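Local coordinates for protein acyl-CoA hydrolase (Bacillus halodurans, PDB 1VPM) that binds coenzyme A in a hotdog-fold assembly and probably hydrolyses long-chain fatty acyl-CoA thioesters, at residues Thr35-Tyr49 / Val74-Leu86. Sequence-based numbering, arbitrary orientation. Where two conformers were deposited one is given.
Sequences TNHLGTIFGGKVLAY and VDFKSSATVGDAL. With COA (coenzyme A), chain D.
I41 N gives its proton to A80 O over 2.9 Å, nearly straight at 173°, and the carbonyl receives it tilted 24° from its plane. Beside this bond V82 N, in the conformer modelled here, makes a weak one to G39 O, which also meets the CA-H of T81; together they bridge T40 with T81. Each side of this single bridge is braced by its own carboxamide or carboxylate. The oxygen OD1 of N36, within a type I turn, takes T40 N from above the carbonyl plane at 3.0 Å, and OD2 of D84, again in the modelled conformer, takes T81 N, likewise out of its plane, at 3.1 Å. N36 is held at its outer end too, ND2 by V66 O of the second subunit.

Beyond the bridge the contact turns apolar. L86 CD1 meets I41 CD1 tip to tip and lies at the Y49 ring edge, 3.7 Å from CD2. F76 is sandwiched: C2P of coenzyme A lies over one face, V74 CG1 over the other, and V46 CG1 sits at the edge, 3.9 Å from CE1. With chi1 of V46 at -178°, CG1 turns to that edge and CG2 to C2P. An alanine in place of F76 would probably strip the wall from beside C2P and S1P and leave V46 CG1 without its apolar neighbour, so that the thiol end could shift.

In this hotdog fold, then, the loop and first turn of helix 43-62 and the 76-84 connection flank the pantetheine arm. Among the polar bonds to the coenzyme, F76 O accepts N8P at 3.2 Å and D75 OD1 accepts N6A while salt-bridging R165 of the second subunit, whose T68, T98 and S99 add more. The thiol end lies between the F76 ring and V46 CG2, with S78 O also close to the sulfur, a setting consistent with acyl-thioester binding.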
loop_
_atom_site.group_PDB
_atom_site.type_symbol
_atom_site.label_atom_id
_atom_site.label_comp_id
_atom_site.label_asym_id
_atom_site.label_seq_id
_atom_site.Cartn_x
_atom_site.Cartn_y
_atom_site.Cartn_z
ATOM N N THR A 35 8.540 9.716 2.471
ATOM C CA THR A 35 9.359 10.836 2.952
ATOM C C THR A 35 8.614 11.771 3.899
ATOM O O THR A 35 7.404 11.902 3.821
ATOM C CB THR A 35 9.912 11.705 1.767
ATOM O OG1 THR A 35 8.865 12.432 1.154
ATOM C CG2 THR A 35 10.589 10.805 0.728
ATOM N N ASN A 36 9.373 12.511 4.710
ATOM C CA ASN A 36 8.849 13.648 5.478
ATOM C C ASN A 36 8.476 14.776 4.504
ATOM O O ASN A 36 8.662 14.669 3.269
ATOM C CB ASN A 36 9.807 14.068 6.619
ATOM C CG ASN A 36 11.050 14.815 6.154
ATOM O OD1 ASN A 36 11.186 15.168 4.994
ATOM N ND2 ASN A 36 11.988 15.060 7.089
ATOM N N HIS A 37 7.897 15.848 5.021
ATOM C CA HIS A 37 7.333 16.856 4.136
ATOM C C HIS A 37 8.382 17.704 3.454
ATOM O O HIS A 37 8.075 18.425 2.514
ATOM C CB HIS A 37 6.317 17.707 4.877
ATOM C CG HIS A 37 6.912 18.679 5.837
ATOM N ND1 HIS A 37 6.933 18.453 7.196
ATOM C CD2 HIS A 37 7.423 19.920 5.645
ATOM C CE1 HIS A 37 7.470 19.501 7.796
ATOM N NE2 HIS A 37 7.773 20.405 6.880
ATOM N N LEU A 38 9.620 17.591 3.922
ATOM C CA LEU A 38 10.773 18.120 3.233
ATOM C C LEU A 38 11.399 17.209 2.174
ATOM O O LEU A 38 12.340 17.616 1.492
ATOM C CB LEU A 38 11.832 18.503 4.240
ATOM C CG LEU A 38 11.376 19.448 5.349
ATOM C CD1 LEU A 38 12.576 19.769 6.233
ATOM C CD2 LEU A 38 10.781 20.711 4.778
ATOM N N GLY A 39 10.899 15.980 2.055
ATOM C CA GLY A 39 11.332 15.032 1.028
ATOM C C GLY A 39 12.444 14.082 1.371
ATOM O O GLY A 39 12.955 13.370 0.506
ATOM N N THR A 40 12.765 13.995 2.664
ATOM C CA THR A 40 13.774 13.063 3.177
ATOM C C THR A 40 13.107 11.752 3.571
ATOM O O THR A 40 12.086 11.781 4.305
ATOM C CB THR A 40 14.445 13.651 4.427
ATOM O OG1 THR A 40 15.289 14.722 4.008
ATOM C CG2 THR A 40 15.274 12.633 5.078
ATOM N N ILE A 41 13.639 10.628 3.087
ATOM C CA ILE A 41 13.031 9.341 3.349
ATOM C C ILE A 41 12.962 9.065 4.856
ATOM O O ILE A 41 13.889 9.409 5.588
ATOM C CB ILE A 41 13.745 8.184 2.585
ATOM C CG1 ILE A 41 12.883 6.946 2.566
ATOM C CG2 ILE A 41 15.152 7.961 3.115
ATOM C CD1 ILE A 41 13.451 5.779 1.714
ATOM N N PHE A 42 11.822 8.519 5.313
ATOM C CA PHE A 42 11.714 8.100 6.736
ATOM C C PHE A 42 12.720 7.018 7.049
ATOM O O PHE A 42 12.896 6.072 6.261
ATOM C CB PHE A 42 10.307 7.570 7.042
ATOM C CG PHE A 42 9.201 8.566 6.881
ATOM C CD1 PHE A 42 9.160 9.715 7.660
ATOM C CD2 PHE A 42 8.145 8.322 6.002
ATOM C CE1 PHE A 42 8.094 10.613 7.550
ATOM C CE2 PHE A 42 7.106 9.219 5.890
ATOM C CZ PHE A 42 7.111 10.371 6.653
ATOM N N GLY A 43 13.381 7.121 8.215
ATOM C CA GLY A 43 14.220 6.059 8.730
ATOM C C GLY A 43 13.542 4.697 8.702
ATOM O O GLY A 43 14.183 3.673 8.440
ATOM N N GLY A 44 12.279 4.677 9.054
ATOM C CA GLY A 44 11.527 3.429 9.103
ATOM C C GLY A 44 11.382 2.708 7.779
ATOM O O GLY A 44 11.325 1.471 7.754
ATOM N N LYS A 45 11.284 3.435 6.681
ATOM C CA LYS A 45 11.193 2.788 5.380
ATOM C C LYS A 45 12.517 2.080 5.084
ATOM O O LYS A 45 12.536 0.964 4.588
ATOM C CB LYS A 45 10.907 3.821 4.273
ATOM C CG LYS A 45 9.483 4.297 4.195
ATOM C CD LYS A 45 8.565 3.144 3.768
ATOM C CE LYS A 45 9.131 2.319 2.593
ATOM N NZ LYS A 45 8.022 1.642 1.795
ATOM N N VAL A 46 13.629 2.743 5.396
ATOM C CA VAL A 46 14.950 2.173 5.195
ATOM C C VAL A 46 15.155 0.915 6.063
ATOM O O VAL A 46 15.541 -0.168 5.565
ATOM C CB VAL A 46 16.080 3.177 5.430
ATOM C CG1 VAL A 46 17.355 2.484 5.138
ATOM C CG2 VAL A 46 15.948 4.424 4.550
ATOM N N LEU A 47 14.716 1.003 7.311
ATOM C CA LEU A 47 14.707 -0.170 8.136
ATOM C C LEU A 47 13.858 -1.325 7.608
ATOM O O LEU A 47 14.333 -2.507 7.698
ATOM C CB LEU A 47 14.272 0.194 9.597
ATOM C CG LEU A 47 15.178 1.181 10.338
ATOM C CD1 LEU A 47 14.539 1.608 11.641
ATOM C CD2 LEU A 47 16.562 0.663 10.560
ATOM N N ALA A 48 12.686 -1.007 7.086
ATOM C CA ALA A 48 11.759 -2.008 6.505
ATOM C C ALA A 48 12.483 -2.727 5.353
ATOM O O ALA A 48 12.457 -3.977 5.227
ATOM C CB ALA A 48 10.448 -1.383 5.982
ATOM N N TYR A 49 13.126 -1.938 4.508
ATOM C CA TYR A 49 13.851 -2.499 3.345
ATOM C C TYR A 49 15.053 -3.324 3.740
ATOM O O TYR A 49 15.318 -4.385 3.131
ATOM C CB TYR A 49 14.295 -1.415 2.393
ATOM C CG TYR A 49 13.212 -0.616 1.747
ATOM C CD1 TYR A 49 11.971 -1.155 1.475
ATOM C CD2 TYR A 49 13.501 0.683 1.299
ATOM C CE1 TYR A 49 11.008 -0.396 0.824
ATOM C CE2 TYR A 49 12.573 1.408 0.617
ATOM C CZ TYR A 49 11.328 0.882 0.423
ATOM O OH TYR A 49 10.392 1.618 -0.247
ATOM N N VAL A 74 21.668 1.017 13.986
ATOM C CA VAL A 74 21.714 1.496 12.598
ATOM C C VAL A 74 21.933 3.015 12.663
ATOM O O VAL A 74 21.101 3.737 13.214
ATOM C CB VAL A 74 20.434 1.249 11.821
ATOM C CG1 VAL A 74 20.565 1.818 10.437
ATOM C CG2 VAL A 74 20.121 -0.226 11.723
ATOM N N ASP A 75 23.080 3.494 12.162
ATOM C CA ASP A 75 23.408 4.920 12.179
ATOM C C ASP A 75 23.272 5.400 10.746
ATOM O O ASP A 75 23.887 4.844 9.849
ATOM C CB ASP A 75 24.814 5.130 12.684
ATOM C CG ASP A 75 24.952 4.840 14.143
ATOM O OD1 ASP A 75 24.221 5.452 14.948
ATOM O OD2 ASP A 75 25.799 3.996 14.508
ATOM N N PHE A 76 22.417 6.380 10.518
ATOM C CA PHE A 76 22.193 6.921 9.189
ATOM C C PHE A 76 23.215 7.993 8.874
ATOM O O PHE A 76 23.181 9.074 9.446
ATOM C CB PHE A 76 20.785 7.484 9.001
ATOM C CG PHE A 76 19.713 6.444 9.120
ATOM C CD1 PHE A 76 19.479 5.583 8.052
ATOM C CD2 PHE A 76 19.026 6.251 10.285
ATOM C CE1 PHE A 76 18.512 4.589 8.152
ATOM C CE2 PHE A 76 18.057 5.236 10.385
ATOM C CZ PHE A 76 17.795 4.436 9.279
ATOM N N LYS A 77 24.088 7.659 7.939
ATOM C CA LYS A 77 25.203 8.515 7.509
ATOM C C LYS A 77 24.786 9.588 6.530
ATOM O O LYS A 77 25.439 10.628 6.417
ATOM C CB LYS A 77 26.292 7.638 6.872
ATOM C CG LYS A 77 26.893 6.606 7.770
ATOM C CD LYS A 77 27.745 5.605 6.983
ATOM N N SER A 78 23.698 9.337 5.823
ATOM C CA SER A 78 23.176 10.287 4.844
ATOM C C SER A 78 21.723 9.960 4.634
ATOM O O SER A 78 21.249 8.956 5.127
ATOM C CB SER A 78 23.965 10.199 3.524
ATOM O OG SER A 78 23.979 8.883 3.005
ATOM N N SER A 79 21.043 10.833 3.897
ATOM C CA SER A 79 19.626 10.684 3.594
ATOM C C SER A 79 19.436 10.264 2.158
ATOM O O SER A 79 20.384 10.105 1.370
ATOM C CB SER A 79 18.929 11.995 3.841
ATOM O OG SER A 79 19.575 13.031 3.123
ATOM N N ALA A 80 18.203 9.996 1.814
ATOM C CA ALA A 80 17.856 9.845 0.462
ATOM C C ALA A 80 16.594 10.672 0.354
ATOM O O ALA A 80 15.911 10.915 1.359
ATOM C CB ALA A 80 17.631 8.383 0.138
ATOM N N THR A 81 16.317 11.124 -0.832
ATOM C CA THR A 81 15.203 11.997 -1.114
ATOM C C THR A 81 14.456 11.514 -2.315
ATOM O O THR A 81 14.896 10.607 -3.018
ATOM C CB THR A 81 15.703 13.455 -1.340
ATOM O OG1 THR A 81 16.405 13.533 -2.580
ATOM C CG2 THR A 81 16.651 13.843 -0.237
ATOM N N VAL A 82 13.308 12.123 -2.580
ATOM C CA VAL A 82 12.420 11.691 -3.645
ATOM C C VAL A 82 13.013 11.543 -5.069
ATOM O O VAL A 82 13.679 12.436 -5.591
ATOM C CB VAL A 82 11.166 12.574 -3.679
ATOM C CG1 VAL A 82 10.267 12.224 -4.845
ATOM C CG2 VAL A 82 10.400 12.412 -2.388
ATOM N N GLY A 83 12.764 10.373 -5.673
ATOM C CA GLY A 83 13.151 10.108 -7.045
ATOM C C GLY A 83 14.542 9.530 -7.104
ATOM O O GLY A 83 14.961 9.048 -8.176
ATOM N N ASP A 84 15.257 9.597 -5.973
ATOM C CA ASP A 84 16.473 8.843 -5.785
ATOM C C ASP A 84 16.147 7.397 -5.734
ATOM O O ASP A 84 14.994 6.974 -5.559
ATOM C CB ASP A 84 17.179 9.152 -4.465
ATOM C CG ASP A 84 17.807 10.489 -4.417
ATOM O OD1 ASP A 84 17.905 11.131 -5.494
ATOM O OD2 ASP A 84 18.243 10.876 -3.287
ATOM N N ALA A 85 17.193 6.603 -5.864
ATOM C CA ALA A 85 16.971 5.181 -5.731
ATOM C C ALA A 85 17.815 4.735 -4.553
ATOM O O ALA A 85 18.960 5.210 -4.333
ATOM C CB ALA A 85 17.402 4.453 -6.924
ATOM N N LEU A 86 17.272 3.792 -3.818
ATOM C CA LEU A 86 17.995 3.127 -2.772
ATOM C C LEU A 86 18.429 1.775 -3.250
ATOM O O LEU A 86 17.618 1.021 -3.759
ATOM C CB LEU A 86 17.128 2.918 -1.548
ATOM C CG LEU A 86 16.817 4.000 -0.549
ATOM C CD1 LEU A 86 15.974 3.339 0.585
ATOM C CD2 LEU A 86 18.096 4.564 0.058
HETATM N N1A COA D . 23.280 8.734 16.331
HETATM C C2A COA D . 22.869 9.535 17.358
HETATM N N3A COA D . 22.996 10.930 17.238
HETATM C C4A COA D . 23.512 11.472 16.098
HETATM C C5A COA D . 23.947 10.653 15.042
HETATM C C6A COA D . 23.839 9.264 15.157
HETATM N N6A COA D . 24.388 8.480 14.212
HETATM N N7A COA D . 24.438 11.467 14.056
HETATM C C8A COA D . 24.316 12.761 14.463
HETATM N N9A COA D . 23.755 12.771 15.717
HETATM C C1B COA D . 23.285 13.945 16.428
HETATM C C2B COA D . 24.455 14.817 16.825
HETATM O O2B COA D . 25.092 14.303 17.965
HETATM C C3B COA D . 23.759 16.148 17.053
HETATM O O3B COA D . 23.356 16.154 18.412
HETATM P P3B COA D . 23.160 17.475 19.287
HETATM O O7A COA D . 24.419 17.737 20.009
HETATM O O8A COA D . 22.093 17.349 20.298
HETATM O O9A COA D . 22.722 18.559 18.345
HETATM C C4B COA D . 22.609 16.114 16.036
HETATM O O4B COA D . 22.570 14.772 15.546
HETATM C C5B COA D . 22.809 17.037 14.830
HETATM O O5B COA D . 24.042 16.684 14.204
HETATM P P1A COA D . 25.187 17.769 13.764
HETATM O O1A COA D . 26.551 17.159 14.011
HETATM O O2A COA D . 24.975 19.112 14.433
HETATM O O3A COA D . 24.952 18.038 12.191
HETATM P P2A COA D . 24.976 16.967 10.977
HETATM O O4A COA D . 26.155 16.022 11.153
HETATM O O5A COA D . 24.958 17.783 9.696
HETATM O O6A COA D . 23.572 16.151 11.059
HETATM C CBP COA D . 22.389 14.091 10.792
HETATM C CCP COA D . 23.492 14.824 11.554
HETATM C CDP COA D . 21.951 12.853 11.582
HETATM C CEP COA D . 21.201 15.070 10.680
HETATM C CAP COA D . 22.920 13.687 9.386
HETATM O OAP COA D . 24.082 12.866 9.387
HETATM C C9P COA D . 21.810 13.038 8.582
HETATM O O9P COA D . 20.896 13.908 7.955
HETATM N N8P COA D . 21.688 11.704 8.492
HETATM C C7P COA D . 20.581 11.203 7.701
HETATM C C6P COA D . 19.263 11.257 8.481
HETATM C C5P COA D . 18.137 10.650 7.669
HETATM O O5P COA D . 17.798 11.210 6.606
HETATM N N4P COA D . 17.575 9.527 8.126
HETATM C C3P COA D . 16.457 8.921 7.452
HETATM C C2P COA D . 16.746 7.720 6.551
HETATM S S1P COA D . 18.187 7.722 5.400
#